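PDB 3MYX: (S)-ureidoglycine aminohydrolase cupin domain-containing protein, which is of unknown function but has a cupin fold and may be related to the (S)-ureidoglycine aminohydrolases of purine breakdown. Local coordinates for residues T39-E44 against T214-Q219; V7-R12 against S16-E21. All coordinates share one frame; numbering follows the deposited sequence.

Interaction 1: residues T39-E44 against T214-Q219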
loop_
_atom_site.group_PDB
_atom_site.type_symbol
_atom_site.label_atom_id
_atom_site.label_comp_id
_atom_site.label_asym_id
_atom_site.label_seq_id
_atom_site.Cartn_x
_atom_site.Cartn_y
_atom_site.Cartn_z
ATOM N N THR A 39 6.887 -4.621 -10.669
ATOM C CA THR A 39 7.468 -4.168 -9.411
ATOM C C THR A 39 8.163 -2.829 -9.581
ATOM O O THR A 39 9.030 -2.684 -10.442
ATOM C CB THR A 39 8.438 -5.234 -8.888
ATOM O OG1 THR A 39 7.696 -6.444 -8.676
ATOM C CG2 THR A 39 9.090 -4.796 -7.603
ATOM N N ALA A 40 7.761 -1.850 -8.776
ATOM C CA ALA A 40 8.361 -0.524 -8.793
ATOM C C ALA A 40 9.523 -0.387 -7.822
ATOM O O ALA A 40 10.381 0.477 -8.000
ATOM C CB ALA A 40 7.312 0.508 -8.480
ATOM N N PHE A 41 9.535 -1.220 -6.781
ATOM C CA PHE A 41 10.509 -1.124 -5.726
ATOM C C PHE A 41 10.637 -2.468 -5.038
ATOM O O PHE A 41 9.636 -3.111 -4.726
ATOM C CB PHE A 41 10.036 -0.099 -4.692
ATOM C CG PHE A 41 10.939 0.009 -3.492
ATOM C CD1 PHE A 41 10.721 -0.772 -2.358
ATOM C CD2 PHE A 41 12.008 0.871 -3.501
ATOM C CE1 PHE A 41 11.557 -0.675 -1.260
ATOM C CE2 PHE A 41 12.845 0.962 -2.401
ATOM C CZ PHE A 41 12.607 0.202 -1.290
ATOM N N VAL A 42 11.874 -2.873 -4.771
ATOM C CA VAL A 42 12.128 -3.940 -3.828
ATOM C C VAL A 42 13.434 -3.624 -3.124
ATOM O O VAL A 42 14.427 -3.260 -3.762
ATOM C CB VAL A 42 12.126 -5.359 -4.491
ATOM C CG1 VAL A 42 13.094 -5.432 -5.669
ATOM C CG2 VAL A 42 12.445 -6.450 -3.459
ATOM N N ASP A 43 13.405 -3.717 -1.807
ATOM C CA ASP A 43 14.655 -3.459 -1.093
ATOM C C ASP A 43 15.304 -4.741 -0.687
ATOM O O ASP A 43 14.777 -5.852 -0.856
ATOM C CB ASP A 43 14.532 -2.496 0.092
ATOM C CG ASP A 43 13.855 -3.103 1.292
ATOM O OD1 ASP A 43 13.376 -4.254 1.220
ATOM O OD2 ASP A 43 13.848 -2.420 2.339
ATOM N N GLU A 44 16.527 -4.594 -0.209
ATOM C CA GLU A 44 17.358 -5.751 0.044
ATOM C C GLU A 44 16.709 -6.680 1.058
ATOM O O GLU A 44 16.855 -7.884 0.922
ATOM C CB GLU A 44 18.778 -5.341 0.476
ATOM C CG GLU A 44 19.681 -4.930 -0.685
ATOM N N THR A 214 -2.555 5.708 -5.612
ATOM C CA THR A 214 -1.684 4.960 -4.716
ATOM C C THR A 214 -0.232 5.386 -4.938
ATOM O O THR A 214 0.244 5.436 -6.081
ATOM C CB THR A 214 -1.793 3.451 -4.945
ATOM O OG1 THR A 214 -3.138 3.048 -4.725
ATOM C CG2 THR A 214 -0.867 2.701 -4.006
ATOM N N VAL A 215 0.461 5.674 -3.844
ATOM C CA VAL A 215 1.857 6.062 -3.833
ATOM C C VAL A 215 2.615 5.171 -2.849
ATOM O O VAL A 215 2.058 4.712 -1.845
ATOM C CB VAL A 215 2.023 7.574 -3.451
ATOM C CG1 VAL A 215 1.525 7.869 -2.040
ATOM C CG2 VAL A 215 3.464 8.071 -3.645
ATOM N N PHE A 216 3.893 4.933 -3.138
ATOM C CA PHE A 216 4.792 4.202 -2.254
ATOM C C PHE A 216 5.962 5.096 -1.892
ATOM O O PHE A 216 6.603 5.678 -2.774
ATOM C CB PHE A 216 5.293 2.901 -2.883
ATOM C CG PHE A 216 6.223 2.122 -1.983
ATOM C CD1 PHE A 216 5.728 1.375 -0.922
ATOM C CD2 PHE A 216 7.596 2.185 -2.164
ATOM C CE1 PHE A 216 6.588 0.705 -0.082
ATOM C CE2 PHE A 216 8.447 1.494 -1.341
ATOM C CZ PHE A 216 7.959 0.776 -0.305
ATOM N N VAL A 217 6.217 5.224 -0.592
ATOM C CA VAL A 217 7.356 5.979 -0.091
ATOM C C VAL A 217 8.341 5.003 0.549
ATOM O O VAL A 217 8.056 4.395 1.575
ATOM C CB VAL A 217 6.935 7.048 0.935
ATOM C CG1 VAL A 217 8.156 7.878 1.340
ATOM C CG2 VAL A 217 5.837 7.955 0.365
ATOM N N ALA A 218 9.488 4.809 -0.080
ATOM C CA ALA A 218 10.487 3.900 0.450
ATOM C C ALA A 218 11.114 4.449 1.719
ATOM O O ALA A 218 11.290 5.662 1.877
ATOM C CB ALA A 218 11.584 3.648 -0.606
ATOM N N GLN A 219 11.465 3.554 2.627
ATOM C CA GLN A 219 12.232 3.931 3.802
ATOM C C GLN A 219 13.489 4.682 3.356
ATOM O O GLN A 219 14.223 4.217 2.469
ATOM C CB GLN A 219 12.609 2.685 4.604
ATOM C CG GLN A 219 13.325 2.974 5.916
ATOM C CD GLN A 219 13.611 1.711 6.711
ATOM O OE1 GLN A 219 14.029 0.694 6.154
ATOM N NE2 GLN A 219 13.386 1.773 8.020
HETATM O O HOH W 1 15.403 0.057 3.394
#
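Phe41 and Phe216 make the main direct contact here. It is purely apolar, and no hydrogen bond runs directly between residues 39-44 and 214-219. CE2 of Phe216 sits over one face of the Phe41 ring, displaced toward its rim, and comes within 3.4 Å of Phe41 CD1. The rings meet obliquely, with their planes inclined at 39° and their centroids 5.0 Å apart. The two side chains cross at about a right angle. In each, CG is anti to the backbone N (chi1 176° in Phe41), which extends the rings from their separate strands toward each other.

A second apolar contact lies at the far end of the Phe41 ring. There the methyl CB of Ala218 rests 3.5 Å from Phe41 CE2 and also touches CZ. Leu8 of strand 7-11 adds to the packing around Phe41.

The polar contact is indirect. A water donates to Asp43 OD2 and to Gln219 OE1, at 3.1 Å from each. Asp43 and Gln219 are each modelled in two conformers, so this bridge is doubtful. Asp43 OD1 is bonded to Ile47 N, and Gln219 NE2 to Lys185 O, so both bridge partners have further anchors.

Ala40 and Phe41 both pair with Ala49, forming a classic beta bulge where the chain turns a corner. The contact as a whole is an apolar seam between two antiparallel beta sheets, consistent with the packing of two cupin-like beta barrels, as in bicupins.

Interaction 2: residues V7-R12 against S16-E21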
loop_
_atom_site.group_PDB
_atom_site.type_symbol
_atom_site.label_atom_id
_atom_site.label_comp_id
_atom_site.label_asym_id
_atom_site.label_seq_id
_atom_site.Cartn_x
_atom_site.Cartn_y
_atom_site.Cartn_z
ATOM N N VAL A 7 10.092 8.402 -3.720
ATOM C CA VAL A 7 8.643 8.403 -3.688
ATOM C C VAL A 7 8.171 8.029 -5.084
ATOM O O VAL A 7 8.586 8.648 -6.083
ATOM C CB VAL A 7 8.108 9.800 -3.279
ATOM C CG1 VAL A 7 6.596 9.848 -3.351
ATOM C CG2 VAL A 7 8.630 10.196 -1.889
ATOM N N LEU A 8 7.321 7.010 -5.154
ATOM C CA LEU A 8 6.877 6.428 -6.418
ATOM C C LEU A 8 5.369 6.365 -6.514
ATOM O O LEU A 8 4.724 5.683 -5.726
ATOM C CB LEU A 8 7.445 5.015 -6.565
ATOM C CG LEU A 8 8.977 4.933 -6.544
ATOM C CD1 LEU A 8 9.460 3.508 -6.401
ATOM C CD2 LEU A 8 9.562 5.612 -7.806
ATOM N N LEU A 9 4.818 7.080 -7.481
ATOM C CA LEU A 9 3.389 6.991 -7.776
ATOM C C LEU A 9 3.160 5.639 -8.468
ATOM O O LEU A 9 3.758 5.361 -9.512
ATOM C CB LEU A 9 2.921 8.176 -8.643
ATOM C CG LEU A 9 1.480 8.698 -8.502
ATOM C CD1 LEU A 9 0.465 7.589 -8.587
ATOM C CD2 LEU A 9 1.260 9.493 -7.212
ATOM N N LEU A 10 2.324 4.786 -7.876
ATOM C CA LEU A 10 2.072 3.448 -8.425
ATOM C C LEU A 10 0.903 3.447 -9.411
ATOM O O LEU A 10 0.972 2.799 -10.451
ATOM C CB LEU A 10 1.813 2.426 -7.307
ATOM C CG LEU A 10 2.925 2.266 -6.265
ATOM C CD1 LEU A 10 2.568 1.119 -5.325
ATOM C CD2 LEU A 10 4.300 2.020 -6.925
ATOM N N ALA A 11 -0.184 4.138 -9.069
ATOM C CA ALA A 11 -1.329 4.215 -9.953
ATOM C C ALA A 11 -2.151 5.447 -9.643
ATOM O O ALA A 11 -2.318 5.817 -8.487
ATOM C CB ALA A 11 -2.197 2.957 -9.824
ATOM N N ARG A 12 -2.669 6.061 -10.703
ATOM C CA ARG A 12 -3.606 7.160 -10.596
ATOM C C ARG A 12 -5.031 6.623 -10.584
ATOM O O ARG A 12 -5.317 5.574 -11.179
ATOM C CB ARG A 12 -3.481 8.087 -11.798
ATOM C CG ARG A 12 -2.189 8.855 -11.901
ATOM C CD ARG A 12 -2.115 9.905 -10.853
ATOM N NE ARG A 12 -1.007 10.823 -11.083
ATOM C CZ ARG A 12 -0.624 11.768 -10.235
ATOM N NH1 ARG A 12 -1.252 11.944 -9.077
ATOM N NH2 ARG A 12 0.401 12.539 -10.539
ATOM N N SER A 16 -4.197 7.017 -15.628
ATOM C CA SER A 16 -3.308 7.814 -16.474
ATOM C C SER A 16 -1.876 7.347 -16.267
ATOM O O SER A 16 -1.537 6.842 -15.188
ATOM C CB SER A 16 -3.389 9.300 -16.096
ATOM O OG SER A 16 -4.655 9.858 -16.393
ATOM N N PRO A 17 -1.001 7.534 -17.272
ATOM C CA PRO A 17 0.393 7.137 -17.097
ATOM C C PRO A 17 1.057 7.778 -15.890
ATOM O O PRO A 17 0.804 8.946 -15.586
ATOM C CB PRO A 17 1.062 7.637 -18.384
ATOM C CG PRO A 17 0.001 7.582 -19.385
ATOM C CD PRO A 17 -1.280 7.929 -18.667
ATOM N N VAL A 18 1.895 6.997 -15.213
ATOM C CA VAL A 18 2.713 7.480 -14.110
ATOM C C VAL A 18 4.181 7.477 -14.577
ATOM O O VAL A 18 4.524 6.754 -15.501
ATOM C CB VAL A 18 2.504 6.615 -12.830
ATOM C CG1 VAL A 18 1.047 6.697 -12.386
ATOM C CG2 VAL A 18 2.894 5.160 -13.050
ATOM N N GLY A 19 5.025 8.302 -13.971
ATOM C CA GLY A 19 6.454 8.318 -14.360
ATOM C C GLY A 19 7.231 7.037 -14.037
ATOM O O GLY A 19 8.267 6.727 -14.625
ATOM N N THR A 20 6.699 6.295 -13.089
ATOM C CA THR A 20 7.360 5.174 -12.461
ATOM C C THR A 20 7.740 4.026 -13.389
ATOM O O THR A 20 6.954 3.580 -14.226
ATOM C CB THR A 20 6.399 4.688 -11.373
ATOM O OG1 THR A 20 6.096 5.810 -10.533
ATOM C CG2 THR A 20 6.999 3.556 -10.546
ATOM N N GLU A 21 8.974 3.563 -13.230
ATOM C CA GLU A 21 9.462 2.405 -13.958
ATOM C C GLU A 21 9.087 1.132 -13.202
ATOM O O GLU A 21 9.279 1.040 -11.983
ATOM C CB GLU A 21 10.985 2.482 -14.129
ATOM C CG GLU A 21 11.463 3.752 -14.834
ATOM C CD GLU A 21 11.114 3.770 -16.306
ATOM O OE1 GLU A 21 10.645 2.734 -16.818
ATOM O OE2 GLU A 21 11.318 4.818 -16.952
HETATM O O HOH W 2 6.316 8.488 -9.577
HETATM O O HOH W 3 -2.047 4.942 -13.293
HETATM O O HOH W 4 0.255 10.632 -13.690
#
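Thr20 and Leu9 make the direct polar link between strand 7-11 and the loop that follows it. Thr20 OG1 donates to Leu9 O at 2.6 Å. The bond meets the carbonyl at 137°, with the hydroxyl tilted from its plane. A chi1 of -55° places OG1 beside the threonine's own backbone N and turns it to the strand. Thr20 is modelled in two conformers, so the bond is somewhat doubtful in detail. A water donates to the same OG1 and accepts from Leu9 N at 2.9 Å, so the hydroxyl reaches Leu9 O directly and Leu9 N through the water.

Val18 lies between Leu9 and Arg12. Its CG2 rests on Leu9 O at 3.6 Å. CG1 touches Leu9 CD1 at 3.9 Å, the two side chains crossing at about a right angle. The same CG1 meets Arg12 CG, also at 3.9 Å.

Arg12 is bent at chi2 (-71°), which folds its guanidinium back over Leu9, with CG of Leu9 over the centre of one face. Leu9 too has a second conformer, so its side-chain contacts are provisional. At the edge of the guanidinium, in its plane, a water accepts from Arg12 NE and donates to Pro17 O. Another water links Arg12 N to Ser16 O at 2.7 Å from the latter. Arg12 NH1 is held by a salt bridge to Asp213 OD2 and a hydrogen bond to Thr208 O.

Strand 7-11 is an outermost strand of its sheet and pairs with strand 214-217. The returning loop runs antiparallel beside it without strand pairing, Leu9 and Arg12 pack on Leu207 of strand 206-209, and Thr20 reaches Ala40.

From the N terminus, the chain first makes strand 7-11 and doubles back, so interaction 2 closes a short local loop. Interaction 1 closes a long loop of about 170 residues, from 39-44 to 214-219. The two contacts are in series and neither encloses the other. They meet at the shared sheet, where strands 7-11 and 214-217 are antiparallel neighbours. Probable backbone hydrogen bonds join Phe216 N to Leu8 O and Thr214 O to Leu10 N. The N-terminal strand thus extends at its edge a sheet otherwise built from the C-terminal half. Interaction 1 then fastens that sheet to strand 41-42, which belongs to a sheet of the N-terminal half.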